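Local coordinates for protein LRA-12 (Uncultured bacterium, PDB 5AEB) that hydrolyses beta-lactam antibiotics, probably including carbapenems, as a class B3 metallo-beta-lactamase with two zinc ions in its active site, at residues A[52-57]-A[90-95]; A[72-77]-A[97-102]. All coordinates share one frame; numbering follows the deposited sequence.

Overall arrangement
Both contacts pack helix 93-100, one at its start and one at its end, with centres about 13 Å apart on the same side of the chain's centre. Along the chain the segments alternate: 52-57 follows strand 48-52, the turn at 72-77 leads into strand 77-81, then 90-95 opens the helix and 97-102 carries it toward strand 103-107. These three strands are neighbours and run parallel in the seven-stranded mixed sheet. In the connection from 77-81 to 103-107 the helix meets, at its start, the loop after strand 48-52 and, at its end, the turn before 77-81. Contact 1 is buried and borders the zinc-binding residues Asp88 and His89; contact 2, more peripheral, lies away from the metal sites.

Contact 1 of 2, residues A[52-57]-A[90-95]; sequences VNTGLA and LGAMAE
At the start of helix 93-100, just after the zinc ligands Asp88 and His89, the turn at 90-92 packs against the loop that leaves strand 48-52. Thr54 carries the polar part of the contact: its OG1 accepts a hydrogen bond from Ala92 N at 2.9 Å, with an N-H...O angle of 154°, and donates its own proton to Gly55 O, 3.0 Å from OG1. With chi1 at 72°, OG1 lies between the backbone N and the carbonyl carbon, where it can serve both partners, while CG2 is turned to the first turn of the helix, 3.5 Å from Met93 N. The Met93 chain bends at chi2 and chi3 and brings CE to 3.9 Å from Thr54 CG2. Gly91 packs against the loop at Leu56 and Ala57, where a CB would clash; its CA comes within 3.7 Å of Leu56 C. Beside it, the methyl of Ala92, the N-cap residue, faces the carbonyl oxygens of Leu56 and Ala57. On the exposed side a water bridges Ala57 O and Glu95 OE1, the latter at 2.7 Å from the water. Asn53 OD1 is hydrogen-bonded to Thr82 OG1 and Thr83 N, and its side chain touches His89. The arrangement belongs to the metallo-beta-lactamase fold, in which loops at strand ends surround the zinc site.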
loop_
_atom_site.group_PDB
_atom_site.type_symbol
_atom_site.label_atom_id
_atom_site.label_comp_id
_atom_site.label_asym_id
_atom_site.label_seq_id
_atom_site.Cartn_x
_atom_site.Cartn_y
_atom_site.Cartn_z
ATOM N N VAL A 52 -5.126 -3.922 -3.601
ATOM C CA VAL A 52 -4.433 -3.185 -2.525
ATOM C C VAL A 52 -3.972 -1.863 -3.119
ATOM O O VAL A 52 -3.211 -1.864 -4.108
ATOM C CB VAL A 52 -3.208 -3.957 -1.983
ATOM C CG1 VAL A 52 -2.533 -3.182 -0.852
ATOM C CG2 VAL A 52 -3.576 -5.379 -1.526
ATOM N N ASN A 53 -4.480 -0.752 -2.575
ATOM C CA ASN A 53 -4.207 0.607 -3.063
ATOM C C ASN A 53 -4.822 0.997 -4.382
ATOM O O ASN A 53 -5.099 0.155 -5.214
ATOM C CB ASN A 53 -2.692 0.918 -3.107
ATOM C CG ASN A 53 -2.033 0.805 -1.740
ATOM O OD1 ASN A 53 -2.697 0.964 -0.680
ATOM N ND2 ASN A 53 -0.742 0.538 -1.734
ATOM N N THR A 54 -5.016 2.295 -4.569
ATOM C CA THR A 54 -5.188 2.882 -5.912
ATOM C C THR A 54 -4.056 3.914 -6.128
ATOM O O THR A 54 -3.115 3.987 -5.341
ATOM C CB THR A 54 -6.563 3.589 -6.070
ATOM O OG1 THR A 54 -6.563 4.804 -5.303
ATOM C CG2 THR A 54 -7.674 2.707 -5.583
ATOM N N GLY A 55 -4.110 4.657 -7.227
ATOM C CA GLY A 55 -3.194 5.784 -7.410
ATOM C C GLY A 55 -3.958 7.050 -7.066
ATOM O O GLY A 55 -4.765 7.040 -6.122
ATOM N N LEU A 56 -3.716 8.122 -7.833
ATOM C CA LEU A 56 -4.448 9.386 -7.660
ATOM C C LEU A 56 -5.903 9.268 -8.131
ATOM O O LEU A 56 -6.295 8.241 -8.665
ATOM C CB LEU A 56 -3.743 10.516 -8.427
ATOM C CG LEU A 56 -2.251 10.651 -8.119
ATOM C CD1 LEU A 56 -1.493 11.363 -9.244
ATOM C CD2 LEU A 56 -2.059 11.342 -6.772
ATOM N N ALA A 57 -6.680 10.345 -7.978
ATOM C CA ALA A 57 -8.080 10.346 -8.429
ATOM C C ALA A 57 -8.303 9.775 -9.852
ATOM O O ALA A 57 -9.188 8.924 -10.026
ATOM C CB ALA A 57 -8.726 11.722 -8.254
ATOM N N LEU A 90 -5.096 6.352 -2.118
ATOM C CA LEU A 90 -6.563 6.237 -1.947
ATOM C C LEU A 90 -7.352 7.135 -2.891
ATOM O O LEU A 90 -8.584 7.185 -2.824
ATOM C CB LEU A 90 -6.962 6.600 -0.517
ATOM C CG LEU A 90 -6.682 5.639 0.635
ATOM C CD1 LEU A 90 -7.295 6.193 1.908
ATOM C CD2 LEU A 90 -7.288 4.289 0.347
ATOM N N GLY A 91 -6.635 7.848 -3.761
ATOM C CA GLY A 91 -7.255 8.758 -4.716
ATOM C C GLY A 91 -8.469 8.193 -5.447
ATOM O O GLY A 91 -9.509 8.878 -5.549
ATOM N N ALA A 92 -8.376 6.948 -5.923
ATOM C CA ALA A 92 -9.476 6.343 -6.707
ATOM C C ALA A 92 -10.246 5.256 -5.961
ATOM O O ALA A 92 -11.028 4.505 -6.569
ATOM C CB ALA A 92 -8.970 5.804 -8.048
ATOM N N MET A 93 -10.017 5.156 -4.655
ATOM C CA MET A 93 -10.637 4.099 -3.850
ATOM C C MET A 93 -12.167 4.207 -3.723
ATOM O O MET A 93 -12.874 3.206 -3.866
ATOM C CB MET A 93 -9.991 4.007 -2.471
ATOM C CG MET A 93 -10.430 2.782 -1.672
ATOM S SD MET A 93 -9.951 1.286 -2.569
ATOM C CE MET A 93 -8.211 1.095 -2.069
ATOM N N ALA A 94 -12.672 5.408 -3.442
ATOM C CA ALA A 94 -14.127 5.615 -3.418
ATOM C C ALA A 94 -14.781 5.168 -4.730
ATOM O O ALA A 94 -15.790 4.470 -4.715
ATOM C CB ALA A 94 -14.487 7.056 -3.098
ATOM N N GLU A 95 -14.168 5.536 -5.851
ATOM C CA GLU A 95 -14.689 5.189 -7.160
ATOM C C GLU A 95 -14.642 3.679 -7.431
ATOM O O GLU A 95 -15.605 3.095 -7.962
ATOM C CB GLU A 95 -13.914 5.926 -8.212
ATOM C CG GLU A 95 -14.244 5.486 -9.624
ATOM C CD GLU A 95 -13.778 6.485 -10.670
ATOM O OE1 GLU A 95 -13.097 7.485 -10.307
ATOM O OE2 GLU A 95 -14.100 6.262 -11.870
HETATM O O HOH W 1 -11.520 8.631 -8.374
#

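Contact 2 of 2, residues A[72-77]-A[97-102]; sequences FKLTDT and KKITGA
Different chi1 settings bring Thr77 and Thr100 together. In Thr77 (chi1 -58°) CG2 is anti to the backbone N and OG1 lies beside that N; in Thr100 (chi1 54°) CG2 is anti to the carbonyl carbon, which directs this methyl into the contact. The Thr100 methyl sits 3.7 Å from Thr77 CB and equally near Leu74 O, the two threonine side chains crossing at a slant. Leu74 approaches at about a right angle, laying CD1 3.8 Å from Thr100 CG2, while its other branch, CD2, reaches Ile99 CG2 at 3.9 Å on the more exposed side. Helix 93-100 belongs to the beta-alpha-beta crossover from 77-81 to the adjacent parallel strand 103-107, and its last turn packs on the 3-10 turn at 74-76 that leads into the first of these strands. Leu74 O takes two bonds from the same face of its carbonyl plane, from Thr77 N and from Thr77 OG1, the latter at 2.8 Å; the OG1 bond ties the hydroxyl back to its own turn, while CB faces Thr100 and CG2 faces Ala102 as well. Thr100 OG1 bonds to Ile96 O within the helix and accepts from Ala102 N at 3.3 Å, an ST turn across Gly101, whose positive phi takes the chain out of the helix. Beyond that turn Ala102 CB lies 3.8 Å from Thr77 CG2 and also touches Leu80 of strand 77-81.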
loop_
_atom_site.group_PDB
_atom_site.type_symbol
_atom_site.label_atom_id
_atom_site.label_comp_id
_atom_site.label_asym_id
_atom_site.label_seq_id
_atom_site.Cartn_x
_atom_site.Cartn_y
_atom_site.Cartn_z
ATOM N N PHE A 72 -8.253 -10.791 -15.967
ATOM C CA PHE A 72 -9.170 -10.883 -14.826
ATOM C C PHE A 72 -10.347 -9.927 -14.981
ATOM O O PHE A 72 -10.335 -9.049 -15.839
ATOM C CB PHE A 72 -8.439 -10.675 -13.472
ATOM C CG PHE A 72 -7.308 -11.637 -13.268
ATOM C CD1 PHE A 72 -7.564 -12.973 -12.959
ATOM C CD2 PHE A 72 -5.999 -11.238 -13.473
ATOM C CE1 PHE A 72 -6.521 -13.880 -12.819
ATOM C CE2 PHE A 72 -4.952 -12.143 -13.320
ATOM C CZ PHE A 72 -5.214 -13.459 -12.994
ATOM N N LYS A 73 -11.367 -10.124 -14.156
ATOM C CA LYS A 73 -12.614 -9.390 -14.285
ATOM C C LYS A 73 -12.793 -8.463 -13.099
ATOM O O LYS A 73 -12.738 -8.903 -11.938
ATOM C CB LYS A 73 -13.789 -10.365 -14.331
ATOM C CG LYS A 73 -14.006 -11.054 -15.661
ATOM C CD LYS A 73 -15.009 -12.191 -15.514
ATOM C CE LYS A 73 -16.384 -11.689 -15.090
ATOM N NZ LYS A 73 -17.372 -12.814 -15.101
ATOM N N LEU A 74 -13.022 -7.189 -13.398
ATOM C CA LEU A 74 -13.246 -6.187 -12.359
ATOM C C LEU A 74 -14.411 -6.545 -11.403
ATOM O O LEU A 74 -14.306 -6.257 -10.188
ATOM C CB LEU A 74 -13.390 -4.788 -12.971
ATOM C CG LEU A 74 -13.605 -3.643 -11.999
ATOM C CD1 LEU A 74 -12.336 -3.312 -11.217
ATOM C CD2 LEU A 74 -14.169 -2.441 -12.750
ATOM N N THR A 75 -15.455 -7.228 -11.931
ATOM C CA THR A 75 -16.605 -7.696 -11.133
ATOM C C THR A 75 -16.270 -8.847 -10.224
ATOM O O THR A 75 -17.114 -9.249 -9.426
ATOM C CB THR A 75 -17.836 -8.183 -11.969
ATOM O OG1 THR A 75 -17.426 -9.152 -12.946
ATOM C CG2 THR A 75 -18.571 -7.035 -12.621
ATOM N N ASP A 76 -15.079 -9.424 -10.360
ATOM C CA ASP A 76 -14.635 -10.423 -9.380
ATOM C C ASP A 76 -14.004 -9.796 -8.116
ATOM O O ASP A 76 -13.607 -10.535 -7.232
ATOM C CB ASP A 76 -13.680 -11.463 -10.008
ATOM C CG ASP A 76 -14.416 -12.476 -10.935
ATOM O OD1 ASP A 76 -15.449 -13.044 -10.526
ATOM O OD2 ASP A 76 -13.963 -12.701 -12.075
ATOM N N THR A 77 -13.893 -8.464 -8.053
ATOM C CA THR A 77 -13.279 -7.766 -6.923
ATOM C C THR A 77 -14.132 -7.912 -5.683
ATOM O O THR A 77 -15.297 -7.540 -5.697
ATOM C CB THR A 77 -13.020 -6.274 -7.226
ATOM O OG1 THR A 77 -12.178 -6.171 -8.375
ATOM C CG2 THR A 77 -12.306 -5.588 -6.065
ATOM N N LYS A 97 -14.579 1.381 -5.188
ATOM C CA LYS A 97 -15.482 0.720 -4.291
ATOM C C LYS A 97 -16.899 0.860 -4.810
ATOM O O LYS A 97 -17.716 -0.083 -4.684
ATOM C CB LYS A 97 -15.382 1.299 -2.878
ATOM C CG LYS A 97 -16.161 0.482 -1.873
ATOM C CD LYS A 97 -16.238 1.162 -0.516
ATOM C CE LYS A 97 -17.098 0.330 0.399
ATOM N NZ LYS A 97 -17.687 1.207 1.438
ATOM N N LYS A 98 -17.212 2.037 -5.368
ATOM C CA LYS A 98 -18.555 2.263 -5.890
ATOM C C LYS A 98 -18.887 1.282 -6.979
ATOM O O LYS A 98 -19.946 0.655 -6.959
ATOM C CB LYS A 98 -18.718 3.695 -6.404
ATOM C CG LYS A 98 -19.116 4.632 -5.288
ATOM C CD LYS A 98 -18.790 6.037 -5.771
ATOM C CE LYS A 98 -19.481 7.044 -4.924
ATOM N NZ LYS A 98 -20.811 7.155 -5.531
ATOM N N ILE A 99 -17.954 1.144 -7.913
ATOM C CA ILE A 99 -18.139 0.347 -9.119
ATOM C C ILE A 99 -18.129 -1.161 -8.833
ATOM O O ILE A 99 -18.938 -1.896 -9.367
ATOM C CB ILE A 99 -17.044 0.673 -10.184
ATOM C CG1 ILE A 99 -17.261 2.081 -10.732
ATOM C CG2 ILE A 99 -17.070 -0.358 -11.308
ATOM C CD1 ILE A 99 -16.052 2.667 -11.435
ATOM N N THR A 100 -17.241 -1.604 -7.964
ATOM C CA THR A 100 -17.101 -3.033 -7.673
ATOM C C THR A 100 -18.074 -3.515 -6.622
ATOM O O THR A 100 -18.421 -4.679 -6.610
ATOM C CB THR A 100 -15.673 -3.366 -7.154
ATOM O OG1 THR A 100 -15.355 -2.519 -6.032
ATOM C CG2 THR A 100 -14.637 -3.164 -8.250
ATOM N N GLY A 101 -18.490 -2.639 -5.711
ATOM C CA GLY A 101 -19.249 -3.077 -4.516
ATOM C C GLY A 101 -18.461 -3.978 -3.559
ATOM O O GLY A 101 -19.037 -4.715 -2.767
ATOM N N ALA A 102 -17.136 -3.911 -3.632
ATOM C CA ALA A 102 -16.251 -4.721 -2.766
ATOM C C ALA A 102 -16.260 -4.123 -1.358
ATOM O O ALA A 102 -16.607 -2.948 -1.192
ATOM C CB ALA A 102 -14.826 -4.772 -3.339
#